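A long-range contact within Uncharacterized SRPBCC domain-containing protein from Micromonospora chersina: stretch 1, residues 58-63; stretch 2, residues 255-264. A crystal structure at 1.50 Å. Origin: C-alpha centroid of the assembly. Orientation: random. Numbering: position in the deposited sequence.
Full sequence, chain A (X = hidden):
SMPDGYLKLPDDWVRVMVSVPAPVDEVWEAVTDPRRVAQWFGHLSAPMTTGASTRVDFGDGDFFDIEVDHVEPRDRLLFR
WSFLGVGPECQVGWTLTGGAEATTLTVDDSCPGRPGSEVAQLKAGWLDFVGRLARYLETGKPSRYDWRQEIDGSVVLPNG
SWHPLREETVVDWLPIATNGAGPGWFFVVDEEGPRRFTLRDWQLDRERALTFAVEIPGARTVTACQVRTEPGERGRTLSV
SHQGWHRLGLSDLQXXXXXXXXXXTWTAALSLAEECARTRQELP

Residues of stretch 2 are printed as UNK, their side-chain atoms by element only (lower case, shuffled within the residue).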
# COMPACT_ATOMS: atom_id res chain seq x y z
N PHE A 58 -8.32 -3.32 -2.38
CA PHE A 58 -8.59 -2.20 -3.27
C PHE A 58 -8.77 -2.62 -4.73
O PHE A 58 -9.11 -1.78 -5.56
CB PHE A 58 -7.50 -1.15 -3.13
CG PHE A 58 -7.40 -0.63 -1.72
CD1 PHE A 58 -8.41 0.16 -1.21
CD2 PHE A 58 -6.37 -1.02 -0.91
CE1 PHE A 58 -8.35 0.60 0.10
CE2 PHE A 58 -6.30 -0.57 0.41
CZ PHE A 58 -7.31 0.23 0.90
N GLY A 59 -8.60 -3.90 -5.03
CA GLY A 59 -8.91 -4.42 -6.35
C GLY A 59 -7.78 -4.34 -7.33
O GLY A 59 -7.97 -4.72 -8.51
N ASP A 60 -6.60 -3.90 -6.89
CA ASP A 60 -5.45 -3.67 -7.75
C ASP A 60 -4.20 -4.37 -7.25
O ASP A 60 -3.10 -4.07 -7.73
CB ASP A 60 -5.18 -2.16 -7.89
CG ASP A 60 -4.85 -1.49 -6.59
OD1 ASP A 60 -4.85 -2.19 -5.56
OD2 ASP A 60 -4.60 -0.27 -6.62
N GLY A 61 -4.33 -5.30 -6.30
CA GLY A 61 -3.20 -5.93 -5.66
C GLY A 61 -2.96 -5.43 -4.25
O GLY A 61 -2.35 -6.15 -3.45
N ASP A 62 -3.41 -4.23 -3.93
CA ASP A 62 -3.20 -3.65 -2.60
C ASP A 62 -4.30 -4.07 -1.64
O ASP A 62 -5.47 -4.24 -2.02
CB ASP A 62 -3.16 -2.12 -2.67
CG ASP A 62 -1.87 -1.57 -3.27
OD1 ASP A 62 -0.96 -2.34 -3.65
OD2 ASP A 62 -1.81 -0.33 -3.36
N PHE A 63 -3.93 -4.22 -0.37
CA PHE A 63 -4.88 -4.61 0.67
C PHE A 63 -4.23 -4.29 2.01
O PHE A 63 -3.02 -4.11 2.09
CB PHE A 63 -5.24 -6.09 0.59
CG PHE A 63 -4.11 -7.03 0.88
CD1 PHE A 63 -3.21 -7.38 -0.10
CD2 PHE A 63 -3.98 -7.60 2.15
CE1 PHE A 63 -2.19 -8.27 0.16
CE2 PHE A 63 -2.96 -8.48 2.41
CZ PHE A 63 -2.06 -8.82 1.42
N UNK A 255 -2.39 -2.24 -18.50
CA UNK A 255 -1.64 -1.52 -17.48
C UNK A 255 -2.06 -1.95 -16.09
O UNK A 255 -1.22 -2.21 -15.22
c UNK A 255 -1.83 -0.01 -17.69
o UNK A 255 -0.69 2.51 -20.12
c UNK A 255 -1.17 0.50 -18.96
o UNK A 255 -2.46 2.53 -18.78
c UNK A 255 -1.47 1.95 -19.31
N UNK A 256 -3.37 -2.03 -15.86
CA UNK A 256 -3.89 -2.46 -14.57
C UNK A 256 -3.44 -3.87 -14.22
O UNK A 256 -3.07 -4.16 -13.07
c UNK A 256 -6.04 -2.92 -13.33
c UNK A 256 -7.51 -2.71 -13.35
n UNK A 256 -10.08 -2.07 -12.43
c UNK A 256 -9.33 -2.89 -11.71
c UNK A 256 -5.40 -2.38 -14.57
n UNK A 256 -8.11 -3.20 -12.11
n UNK A 256 -9.80 -3.40 -10.57
N UNK A 257 -3.51 -4.79 -15.19
CA UNK A 257 -3.12 -6.16 -14.92
C UNK A 257 -1.64 -6.26 -14.57
O UNK A 257 -1.26 -6.97 -13.64
c UNK A 257 -3.02 -8.45 -15.95
c UNK A 257 -3.47 -7.02 -16.14
o UNK A 257 -4.89 -7.01 -16.33
N UNK A 258 -0.79 -5.54 -15.31
CA UNK A 258 0.63 -5.51 -14.97
C UNK A 258 0.83 -4.97 -13.56
O UNK A 258 1.58 -5.56 -12.77
c UNK A 258 1.40 -4.67 -15.97
c UNK A 258 1.63 -5.33 -17.32
c UNK A 258 2.75 -6.38 -17.25
c UNK A 258 1.95 -4.28 -18.37
N UNK A 259 0.19 -3.85 -13.22
CA UNK A 259 0.37 -3.26 -11.90
C UNK A 259 -0.04 -4.25 -10.81
O UNK A 259 0.69 -4.45 -9.83
n UNK A 259 -1.27 -2.22 -6.53
n UNK A 259 -0.63 -0.08 -6.07
c UNK A 259 -1.13 -1.63 -9.37
c UNK A 259 -0.23 -1.20 -10.50
c UNK A 259 -0.94 -1.02 -6.97
c UNK A 259 -0.45 -1.97 -11.79
n UNK A 259 -0.89 -0.71 -8.25
N UNK A 260 -1.19 -4.90 -10.99
CA UNK A 260 -1.67 -5.88 -10.03
C UNK A 260 -0.70 -7.05 -9.88
O UNK A 260 -0.36 -7.46 -8.76
c UNK A 260 -3.06 -6.34 -10.48
c UNK A 260 -5.66 -7.71 -8.36
n UNK A 260 -4.62 -8.32 -7.81
c UNK A 260 -3.48 -7.92 -8.46
n UNK A 260 -5.22 -6.95 -9.34
c UNK A 260 -3.85 -7.07 -9.44
N UNK A 261 -0.22 -7.60 -11.00
CA UNK A 261 0.68 -8.74 -10.93
C UNK A 261 2.00 -8.37 -10.28
O UNK A 261 2.55 -9.15 -9.49
c UNK A 261 1.97 -11.52 -15.30
c UNK A 261 -0.32 -9.88 -13.00
n UNK A 261 2.77 -12.57 -15.21
c UNK A 261 0.92 -9.30 -12.33
n UNK A 261 2.18 -10.62 -16.26
n UNK A 261 0.96 -11.40 -14.45
c UNK A 261 -0.01 -10.31 -14.43
N UNK A 262 2.55 -7.21 -10.64
CA UNK A 262 3.79 -6.78 -10.00
C UNK A 262 3.58 -6.47 -8.53
O UNK A 262 4.47 -6.73 -7.71
c UNK A 262 6.83 -6.59 -14.12
c UNK A 262 5.23 -5.95 -11.92
c UNK A 262 4.66 -6.26 -13.15
c UNK A 262 5.45 -6.58 -14.24
c UNK A 262 4.37 -5.58 -10.74
c UNK A 262 6.61 -5.97 -11.82
c UNK A 262 7.41 -6.28 -12.91
N UNK A 263 2.41 -5.95 -8.14
CA UNK A 263 2.16 -5.71 -6.71
C UNK A 263 2.20 -7.02 -5.92
O UNK A 263 2.75 -7.07 -4.81
c UNK A 263 0.82 -5.00 -6.51
N UNK A 264 1.61 -8.08 -6.47
CA UNK A 264 1.65 -9.36 -5.79
C UNK A 264 3.07 -9.89 -5.72
O UNK A 264 3.47 -10.53 -4.73
c UNK A 264 0.75 -10.35 -6.52
O HOH W 1 -6.82 -5.74 -11.29

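Position 255 carries three carbons, the third bearing two oxygens, a carboxylate that stays more than 10 Å from stretch 1; it is Glu 255. Position 256 has three carbons, a nitrogen, then a carbon holding two more nitrogens, drawn out straight. One terminal nitrogen reaches the backbone oxygen of Gly 59. This is Arg 256, with chi1 to chi3 all t, and its NH2 donates to Gly 59 O at 3.1 Å, near the guanidinium plane.

At 257 a single carbon carries one oxygen and one carbon, and CB points away from the loop: Thr 257. At 258 four carbons fork at the second, again out of reach: Leu 258.

Position 259 repeats the pattern of three carbons, a nitrogen and a carbon with two nitrogens, but bends at its second torsion, and its tip lies among Asp 60, Gly 61 and Asp 62. It is Arg 259, chi2 m. NH1 donates to Asp 60 O at 2.9 Å and to Asp 62 OD1 at 2.9 Å, while NH2 donates to Asp 62 OD2 at 3.0 Å, so the carboxylate meets the guanidinium as a two-pronged salt bridge. Asp 60 lies over one guanidinium face instead; its OD1, 3.7 Å from Arg 259 NH1, adds charge attraction without receiving an N-H.

Position 260 has one carbon leading to a five-membered ring of three carbons and two nitrogens, with Gly 61 over its face: His 260. Gly 61 CA sits 3.7 Å from the centroid of the His 260 ring, a CH-pi contact. Water 1 joins His 260 ND1, Arg 256 NE and Gly 59 O.

Position 261 has three carbons, a nitrogen and a carbon with two nitrogens, but its CB points away: Arg 261, engaged elsewhere in the structure. Position 262 has one carbon and a six-carbon ring, far from the loop: Phe 262. At 263 a lone carbon points toward the loop, Ala 263, its CB 4.2 Å from Gly 61 CA. At 264 another lone carbon makes no contact: Ala 264.

The rule is a helix offering arginine donors to a loop that exposes carbonyls and carboxylates. Asp 60 OD1 accepts from Asp 62 N at 3.0 Å, tying the turn together beside Arg 259. Glycine lets the backbones close in: Gly 61 CA and His 260 CA are 4.6 Å apart, and an ideal CB on Gly 61 would clash with Ala 263 CB at 2.9 Å. Its backbone angles independently call for glycine, so fold and packing agree.

Stretch 2 (255-264) ERTLRHRFAA
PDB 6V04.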